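Local structure of decapping nuclease RAI1 (Scheffersomyces stipitis, 5ULJ) at residues S85-L90 against G387-S392; D110-R115 against D140-I145; P131-V136 against A359-F364. The protein removes the NAD cap from the 5' end of NAD-capped RNAs, using a divalent metal cation, and binds and stimulates the exoribonuclease RAT1. All coordinates share one frame; numbering follows the deposited sequence.

The three contacts illustrate how bonding changes with place in a fold. Contacts 2 and 3 are buried strand pairings, one parallel and one antiparallel, and they meet in the fold: strand 132-139 of contact 3 is the antiparallel neighbour of strand 142-147 of contact 2. Contact 1 is only partly buried and joins the start of helix 88-101 to the end of helix 380-388, largely through methionines and water. Tyr114 of contact 2 reaches contact 1, and Met389 of contact 1 touches both Phe144 and Asn135. Of the three, contact 2 alone holds residues that bind the nucleotide.

Contact 1. Residues S85-L90 against G387-S392; sequences SDMKCL and GEMLTS
Met87 and Met389 meet with their side chains lying alongside one another and pointing the same way, and Glu388, the third large contributor, takes part through its backbone carbonyl. The sulphur of Met87 rests against the side chain of Met389 near its base and near its end: Met87 SD is 4.0 Å from Met389 CB, and the bend of Met389 at chi3 (65°) brings its terminal methyl CE back beside the same sulphur. Met87 CB sits over Met389 O at 3.5 Å.

The polar part of the contact is mostly indirect. Met87 N gives a weak, bent bond to Glu388 O at 3.4 Å, and Asp86 CB packs on that same oxygen at 3.2 Å. A water beside them accepts from Met87 N at 3.0 Å and lies 2.8 Å from both Gly387 O and Met389 O, acceptors that compete with others for its protons. A second water bridges Lys88 O and Thr391 OG1, while Thr391 CG2 rests on Lys88 CA at 4.0 Å. The carboxylate of Glu388 is engaged outside the contact, in a salt bridge with Arg383 and a bond from Glu149 N.

Met87 and Thr391 each occupy the N-cap position of a helix, 88-101 and 392-400 respectively, and Thr391 OG1 caps Phe394 N. Met87 also packs on Tyr114, a substrate-binding residue, and Asp86 O bonds to the tyrosine's hydroxyl. The chemistry is therefore divided: the methionine thioethers supply the dry part of the joint, whereas its backbone groups, at helix ends where regular helical bonding lapses, are met largely by water.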
# COMPACT_ATOMS: atom_id res chain seq x y z
N SER A 85 -9.00 8.20 -2.88
CA SER A 85 -8.57 8.05 -4.27
C SER A 85 -7.79 9.27 -4.73
O SER A 85 -7.13 9.24 -5.78
CB SER A 85 -9.78 7.82 -5.18
OG SER A 85 -10.55 6.71 -4.73
N ASP A 86 -7.86 10.34 -3.95
CA ASP A 86 -7.10 11.55 -4.23
C ASP A 86 -5.87 11.64 -3.33
O ASP A 86 -5.44 10.64 -2.75
CB ASP A 86 -7.98 12.79 -4.06
CG ASP A 86 -8.74 12.80 -2.74
OD1 ASP A 86 -8.21 12.30 -1.73
OD2 ASP A 86 -9.88 13.32 -2.72
N MET A 87 -5.30 12.84 -3.21
CA MET A 87 -4.15 13.06 -2.35
C MET A 87 -4.46 14.09 -1.27
O MET A 87 -3.56 14.61 -0.62
CB MET A 87 -2.94 13.51 -3.16
CG MET A 87 -2.60 12.60 -4.33
SD MET A 87 -1.06 13.08 -5.15
CE MET A 87 0.14 12.65 -3.90
N LYS A 88 -5.75 14.37 -1.09
CA LYS A 88 -6.20 15.43 -0.19
C LYS A 88 -5.68 15.28 1.24
O LYS A 88 -5.02 16.18 1.76
CB LYS A 88 -7.73 15.49 -0.17
CG LYS A 88 -8.30 16.48 0.83
CD LYS A 88 -9.82 16.50 0.78
CE LYS A 88 -10.39 17.45 1.83
NZ LYS A 88 -11.87 17.53 1.76
N CYS A 89 -5.97 14.14 1.86
CA CYS A 89 -5.62 13.93 3.25
C CYS A 89 -4.11 13.78 3.44
O CYS A 89 -3.57 14.20 4.46
CB CYS A 89 -6.34 12.70 3.79
SG CYS A 89 -8.14 12.85 3.74
N LEU A 90 -3.44 13.19 2.46
CA LEU A 90 -1.99 13.08 2.49
C LEU A 90 -1.34 14.46 2.50
O LEU A 90 -0.43 14.73 3.29
CB LEU A 90 -1.48 12.26 1.30
CG LEU A 90 0.04 12.25 1.10
CD1 LEU A 90 0.74 11.69 2.32
CD2 LEU A 90 0.40 11.44 -0.14
N GLY A 387 -7.63 19.75 -7.35
CA GLY A 387 -8.51 18.86 -6.61
C GLY A 387 -8.06 17.42 -6.48
O GLY A 387 -7.89 16.91 -5.38
N GLU A 388 -7.88 16.75 -7.62
CA GLU A 388 -7.61 15.31 -7.61
C GLU A 388 -6.24 14.98 -7.03
O GLU A 388 -6.10 14.00 -6.29
CB GLU A 388 -7.72 14.74 -9.03
CG GLU A 388 -7.42 13.25 -9.11
CD GLU A 388 -8.02 12.59 -10.33
OE1 GLU A 388 -8.97 13.15 -10.91
OE2 GLU A 388 -7.54 11.50 -10.71
N MET A 389 -5.24 15.77 -7.36
CA MET A 389 -3.91 15.55 -6.81
C MET A 389 -3.48 16.73 -5.93
O MET A 389 -3.46 16.61 -4.71
CB MET A 389 -2.90 15.29 -7.93
CG MET A 389 -3.13 13.96 -8.63
SD MET A 389 -1.99 13.61 -9.99
CE MET A 389 -0.45 13.46 -9.09
N LEU A 390 -3.16 17.86 -6.56
CA LEU A 390 -2.86 19.07 -5.80
C LEU A 390 -4.14 19.69 -5.27
O LEU A 390 -5.18 19.67 -5.94
CB LEU A 390 -2.10 20.07 -6.67
CG LEU A 390 -0.74 19.64 -7.23
CD1 LEU A 390 -0.13 20.77 -8.05
CD2 LEU A 390 0.20 19.22 -6.11
N THR A 391 -4.08 20.25 -4.07
CA THR A 391 -5.23 20.92 -3.48
C THR A 391 -4.94 22.40 -3.27
O THR A 391 -3.78 22.81 -3.20
CB THR A 391 -5.63 20.29 -2.13
OG1 THR A 391 -4.54 20.40 -1.21
CG2 THR A 391 -5.99 18.83 -2.32
N SER A 392 -6.00 23.20 -3.17
CA SER A 392 -5.85 24.64 -2.95
C SER A 392 -5.13 24.91 -1.63
O SER A 392 -4.27 25.80 -1.57
CB SER A 392 -7.22 25.32 -2.95
OG SER A 392 -8.06 24.79 -1.93
O HOH W 1 -5.98 15.75 -3.77
O HOH W 2 -5.05 19.01 1.15

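Contact 2. Residues D110-R115 against D140-I145; sequences DIITYR and DGQLFI. With 0WD ([[(2R,3S,4R,5R)-5-(3-aminocarbonyl-4H-pyridin-1-yl)-3,4-bis(oxidanyl)oxolan-2-yl]methoxy-oxidanyl-phosphoryl] [(2R,3S,4R,5R)-5-(6-aminopurin-9-yl)-4-oxidanyl-3-phosphonooxy-oxolan-2-yl]methyl hydrogen phosphate), chain F.
The end of strand 111-114 supplies part of the substrate pocket of this PD-(D/E)XK-type nuclease, Tyr114 and Arg115, and the contact pairs that strand in parallel with strand 142-147. Leu143 N bonds to Asp110 O and Ile112 N to Leu143 O, both at 2.8 Å, the second nearly along the C=O axis; Ile145 N follows to Ile112 O. Thr113 OG1, swung beside its own carbonyl carbon (chi1 -176°) and thereby toward strand 142-147, donates to Ile145 O at 2.8 Å from above the carbonyl plane. On the face bearing Ile112, its CD1 reaches Phe144 CE2 at 3.6 Å; on the other, Ile111 CG2 meets Ile145 CD1 at 3.7 Å.

Just past the strand, Arg115 straddles the pyrophosphate of the bound dinucleotide, 0WD: Arg115 NE donates to 0WD O2A at 2.9 Å and Arg115 NH2 to 0WD O1N at 3.0 Å, so each phosphate is held. Glu235 O and Gln282 O help position the guanidinium. With a methionine in its place, both phosphates would probably lose a cationic partner and the dinucleotide would be less firmly placed.

Strand 228-239 pairs with the other edge of 111-114, helix 333-350 packs against Ile111 and Leu143, and strand 132-139 flanks 142-147.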
# COMPACT_ATOMS: atom_id res chain seq x y z
N ASP A 110 12.28 14.02 -3.87
CA ASP A 110 12.04 14.23 -5.29
C ASP A 110 10.64 13.76 -5.69
O ASP A 110 10.04 14.30 -6.62
CB ASP A 110 13.08 13.50 -6.13
CG ASP A 110 14.50 13.85 -5.74
OD1 ASP A 110 14.93 15.00 -6.01
OD2 ASP A 110 15.20 12.98 -5.17
N ILE A 111 10.14 12.75 -4.98
CA ILE A 111 8.86 12.13 -5.32
C ILE A 111 7.95 12.01 -4.10
O ILE A 111 8.38 11.61 -3.03
CB ILE A 111 9.07 10.73 -5.93
CG1 ILE A 111 9.97 10.80 -7.17
CG2 ILE A 111 7.73 10.09 -6.29
CD1 ILE A 111 10.26 9.45 -7.78
N ILE A 112 6.68 12.36 -4.29
CA ILE A 112 5.66 12.20 -3.25
C ILE A 112 4.51 11.35 -3.78
O ILE A 112 3.84 11.74 -4.74
CB ILE A 112 5.12 13.56 -2.77
CG1 ILE A 112 6.25 14.39 -2.15
CG2 ILE A 112 3.98 13.37 -1.79
CD1 ILE A 112 5.87 15.82 -1.84
N THR A 113 4.27 10.20 -3.16
CA THR A 113 3.25 9.28 -3.65
C THR A 113 2.83 8.26 -2.59
O THR A 113 3.26 8.32 -1.44
CB THR A 113 3.74 8.52 -4.90
OG1 THR A 113 2.69 7.69 -5.41
CG2 THR A 113 4.96 7.67 -4.57
N TYR A 114 1.97 7.33 -3.00
CA TYR A 114 1.50 6.26 -2.12
C TYR A 114 2.35 5.00 -2.29
O TYR A 114 2.86 4.72 -3.37
CB TYR A 114 0.04 5.92 -2.40
CG TYR A 114 -0.94 7.00 -2.00
CD1 TYR A 114 -1.33 7.15 -0.68
CD2 TYR A 114 -1.48 7.86 -2.94
CE1 TYR A 114 -2.23 8.13 -0.30
CE2 TYR A 114 -2.38 8.85 -2.58
CZ TYR A 114 -2.75 8.98 -1.26
OH TYR A 114 -3.65 9.95 -0.90
N ARG A 115 2.48 4.24 -1.20
CA ARG A 115 3.24 3.00 -1.21
C ARG A 115 2.68 2.00 -2.22
O ARG A 115 3.43 1.38 -2.97
CB ARG A 115 3.25 2.38 0.20
CG ARG A 115 4.08 1.11 0.35
CD ARG A 115 3.25 -0.15 0.15
NE ARG A 115 1.97 -0.10 0.86
CZ ARG A 115 1.81 -0.45 2.13
NH1 ARG A 115 2.84 -0.89 2.84
NH2 ARG A 115 0.61 -0.37 2.69
N ASP A 140 6.56 22.58 -7.54
CA ASP A 140 7.48 23.05 -6.51
C ASP A 140 8.78 22.24 -6.50
O ASP A 140 9.35 21.96 -5.44
CB ASP A 140 6.80 23.00 -5.13
CG ASP A 140 7.40 23.99 -4.15
OD1 ASP A 140 8.10 24.92 -4.60
OD2 ASP A 140 7.15 23.84 -2.94
N GLY A 141 9.23 21.85 -7.69
CA GLY A 141 10.47 21.10 -7.83
C GLY A 141 10.36 19.65 -7.40
O GLY A 141 11.37 18.99 -7.16
N GLN A 142 9.13 19.15 -7.32
CA GLN A 142 8.89 17.77 -6.90
C GLN A 142 7.91 17.06 -7.81
O GLN A 142 7.09 17.69 -8.48
CB GLN A 142 8.38 17.74 -5.46
CG GLN A 142 9.37 18.27 -4.43
CD GLN A 142 8.74 18.50 -3.07
OE1 GLN A 142 7.55 18.79 -2.96
NE2 GLN A 142 9.54 18.37 -2.02
N LEU A 143 7.99 15.73 -7.85
CA LEU A 143 7.05 14.92 -8.63
C LEU A 143 5.98 14.33 -7.73
O LEU A 143 6.29 13.68 -6.72
CB LEU A 143 7.78 13.81 -9.38
CG LEU A 143 8.73 14.22 -10.51
CD1 LEU A 143 9.11 13.00 -11.35
CD2 LEU A 143 8.10 15.30 -11.38
N PHE A 144 4.72 14.55 -8.09
CA PHE A 144 3.60 13.97 -7.37
C PHE A 144 2.98 12.86 -8.21
O PHE A 144 2.71 13.05 -9.40
CB PHE A 144 2.57 15.04 -7.03
CG PHE A 144 3.08 16.10 -6.09
CD1 PHE A 144 3.89 17.12 -6.55
CD2 PHE A 144 2.75 16.07 -4.74
CE1 PHE A 144 4.37 18.09 -5.69
CE2 PHE A 144 3.22 17.04 -3.88
CZ PHE A 144 4.03 18.05 -4.35
N ILE A 145 2.79 11.69 -7.61
CA ILE A 145 2.31 10.53 -8.35
C ILE A 145 1.05 9.93 -7.73
O ILE A 145 1.02 9.62 -6.54
CB ILE A 145 3.40 9.44 -8.44
CG1 ILE A 145 4.65 10.00 -9.13
CG2 ILE A 145 2.88 8.22 -9.19
CD1 ILE A 145 5.78 9.00 -9.26
C1M 0WD F . -6.01 4.65 0.00
C2M 0WD F . -5.66 3.32 -0.61
O2M 0WD F . -6.61 2.96 -1.62
C3M 0WD F . -5.85 2.50 0.63
O3M 0WD F . -7.24 2.58 0.98
O4M 0WD F . -5.05 4.69 1.08
C4M 0WD F . -5.04 3.33 1.63
C5M 0WD F . -3.60 2.83 1.78
O5M 0WD F . -2.79 3.11 0.64
PN 0WD F . -1.64 2.07 0.23
O1N 0WD F . -1.24 1.71 1.61
O2N 0WD F . -0.83 2.91 -0.68
O3P 0WD F . -2.42 0.86 -0.49
PA 0WD F . -2.00 -0.68 -0.55
O1A 0WD F . -2.55 -1.27 -1.79
O2A 0WD F . -0.56 -0.80 -0.26
O5B 0WD F . -2.83 -1.28 0.70
C5B 0WD F . -3.98 -2.10 0.47
C4B 0WD F . -5.01 -1.85 1.58
C3B 0WD F . -5.73 -3.12 1.95
O3B 0WD F . -4.86 -4.04 2.63
P2' 0WD F . -4.26 -5.31 1.88
OP2 0WD F . -4.16 -6.28 2.99
OP1 0WD F . -5.28 -5.64 0.88
OP3 0WD F . -2.97 -4.84 1.36
O4B 0WD F . -6.12 -1.05 1.10
C1B 0WD F . -7.23 -1.38 2.00
C2B 0WD F . -6.68 -2.48 2.91
O2B 0WD F . -5.92 -1.88 3.97

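Contact 3. Residues P131-V136 against A359-F364; sequences PVDLNV and AYRVSF
Val132, Leu134 and Val136 form hydrogen-bonded antiparallel pairs with Phe364, Val362 and Tyr360, the strands running at 158° to each other. Each pair is bonded in both directions. The central one is even, Leu134 N to Val362 O and Val362 N to Leu134 O both measuring 2.8 Å, whereas Val132 N to Phe364 O is stretched to 3.3 Å. Strand 142-147 flanks 132-139 and strand 370-375 flanks 359-365, so the contact lies between two further strands.

Apolar contact occupies the face that carries these residues. The side chains of Val136 and Val362 cross, their CG2 atoms 3.8 Å apart, and Val132 CB lies 4.0 Å from Phe364 CB.

Polar side chains take the opposite face, at the non-hydrogen-bonded pairs. Arg361 grips Asn135 side-on, NE and NH2 both donating to the single oxygen OD1, at 2.8 and 2.9 Å. NE approaches nearly end-on to the amide C=O and NH2 arrives on a lone pair. OD1 lies in the guanidinium plane, although the amide itself is turned 33° from it; the bend of the arginine at chi3 (-63°) swings NE and NH2 round to this oxygen. Asp148 links the pair further, taking a salt bridge from Arg361 and a bond from Asn135 ND2. Ser363 OG lies 3.0 Å from Asp133 OD2, and Asp133 OD1 forms a salt bridge with Arg155.

The buried amide oxygen receives two donors, which probably fixes the amide's rotation, and the arginine's positive charge is likely to be balanced by Asp148, with Asp133 further off.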
# COMPACT_ATOMS: atom_id res chain seq x y z
N PRO A 131 -2.78 -4.12 -15.68
CA PRO A 131 -2.56 -2.77 -16.22
C PRO A 131 -2.13 -1.79 -15.13
O PRO A 131 -2.57 -1.90 -13.98
CB PRO A 131 -3.92 -2.39 -16.79
CG PRO A 131 -4.89 -3.16 -15.97
CD PRO A 131 -4.21 -4.47 -15.65
N VAL A 132 -1.28 -0.84 -15.49
CA VAL A 132 -0.84 0.20 -14.56
C VAL A 132 -0.99 1.57 -15.21
O VAL A 132 -0.50 1.79 -16.32
CB VAL A 132 0.62 -0.01 -14.12
CG1 VAL A 132 1.07 1.13 -13.21
CG2 VAL A 132 0.78 -1.35 -13.41
N ASP A 133 -1.67 2.48 -14.53
CA ASP A 133 -1.82 3.85 -15.01
C ASP A 133 -1.60 4.84 -13.88
O ASP A 133 -2.35 4.86 -12.90
CB ASP A 133 -3.20 4.05 -15.64
CG ASP A 133 -3.34 3.32 -16.96
OD1 ASP A 133 -3.81 2.16 -16.96
OD2 ASP A 133 -3.00 3.91 -18.01
N LEU A 134 -0.58 5.68 -14.02
CA LEU A 134 -0.21 6.63 -12.98
C LEU A 134 -0.10 8.05 -13.52
O LEU A 134 0.58 8.29 -14.52
CB LEU A 134 1.11 6.23 -12.33
CG LEU A 134 1.17 4.84 -11.69
CD1 LEU A 134 2.60 4.51 -11.27
CD2 LEU A 134 0.23 4.76 -10.50
N ASN A 135 -0.78 8.98 -12.86
CA ASN A 135 -0.63 10.40 -13.18
C ASN A 135 0.59 10.98 -12.49
O ASN A 135 0.80 10.77 -11.30
CB ASN A 135 -1.88 11.18 -12.77
CG ASN A 135 -3.09 10.83 -13.61
OD1 ASN A 135 -2.97 10.47 -14.78
ND2 ASN A 135 -4.27 10.94 -13.01
N VAL A 136 1.42 11.70 -13.25
CA VAL A 136 2.59 12.35 -12.69
C VAL A 136 2.60 13.83 -13.06
O VAL A 136 2.40 14.19 -14.22
CB VAL A 136 3.90 11.70 -13.18
CG1 VAL A 136 5.08 12.26 -12.41
CG2 VAL A 136 3.84 10.19 -13.02
N ALA A 359 1.03 17.86 -17.44
CA ALA A 359 0.78 16.67 -16.63
C ALA A 359 1.12 15.43 -17.46
O ALA A 359 0.91 15.42 -18.67
CB ALA A 359 -0.66 16.62 -16.16
N TYR A 360 1.65 14.40 -16.81
CA TYR A 360 2.08 13.21 -17.52
C TYR A 360 1.36 11.96 -17.02
O TYR A 360 0.79 11.95 -15.93
CB TYR A 360 3.59 13.01 -17.38
CG TYR A 360 4.41 14.11 -18.02
CD1 TYR A 360 4.72 15.27 -17.32
CD2 TYR A 360 4.89 13.98 -19.32
CE1 TYR A 360 5.47 16.27 -17.90
CE2 TYR A 360 5.64 14.98 -19.91
CZ TYR A 360 5.93 16.12 -19.19
OH TYR A 360 6.68 17.12 -19.77
N ARG A 361 1.38 10.91 -17.84
CA ARG A 361 0.83 9.63 -17.43
C ARG A 361 1.77 8.48 -17.78
O ARG A 361 2.16 8.32 -18.94
CB ARG A 361 -0.54 9.39 -18.06
CG ARG A 361 -1.15 8.05 -17.67
CD ARG A 361 -2.64 8.03 -17.96
NE ARG A 361 -3.36 9.02 -17.17
CZ ARG A 361 -4.59 9.44 -17.44
NH1 ARG A 361 -5.25 8.95 -18.48
NH2 ARG A 361 -5.17 10.35 -16.67
N VAL A 362 2.12 7.70 -16.78
CA VAL A 362 2.91 6.49 -16.97
C VAL A 362 1.96 5.31 -17.09
O VAL A 362 1.11 5.10 -16.23
CB VAL A 362 3.90 6.26 -15.82
CG1 VAL A 362 4.83 5.12 -16.16
CG2 VAL A 362 4.68 7.53 -15.54
N SER A 363 2.10 4.54 -18.16
CA SER A 363 1.15 3.47 -18.43
C SER A 363 1.81 2.17 -18.87
O SER A 363 2.64 2.15 -19.78
CB SER A 363 0.15 3.92 -19.50
OG SER A 363 -0.78 2.89 -19.78
N PHE A 364 1.44 1.08 -18.21
CA PHE A 364 1.81 -0.25 -18.68
C PHE A 364 0.60 -0.93 -19.30
O PHE A 364 -0.44 -1.09 -18.65
CB PHE A 364 2.37 -1.11 -17.54
CG PHE A 364 2.60 -2.54 -17.93
CD1 PHE A 364 3.61 -2.88 -18.81
CD2 PHE A 364 1.79 -3.55 -17.43
CE1 PHE A 364 3.83 -4.19 -19.18
CE2 PHE A 364 2.00 -4.87 -17.79
CZ PHE A 364 3.02 -5.19 -18.67
O HOH W 3 -2.65 0.71 -19.07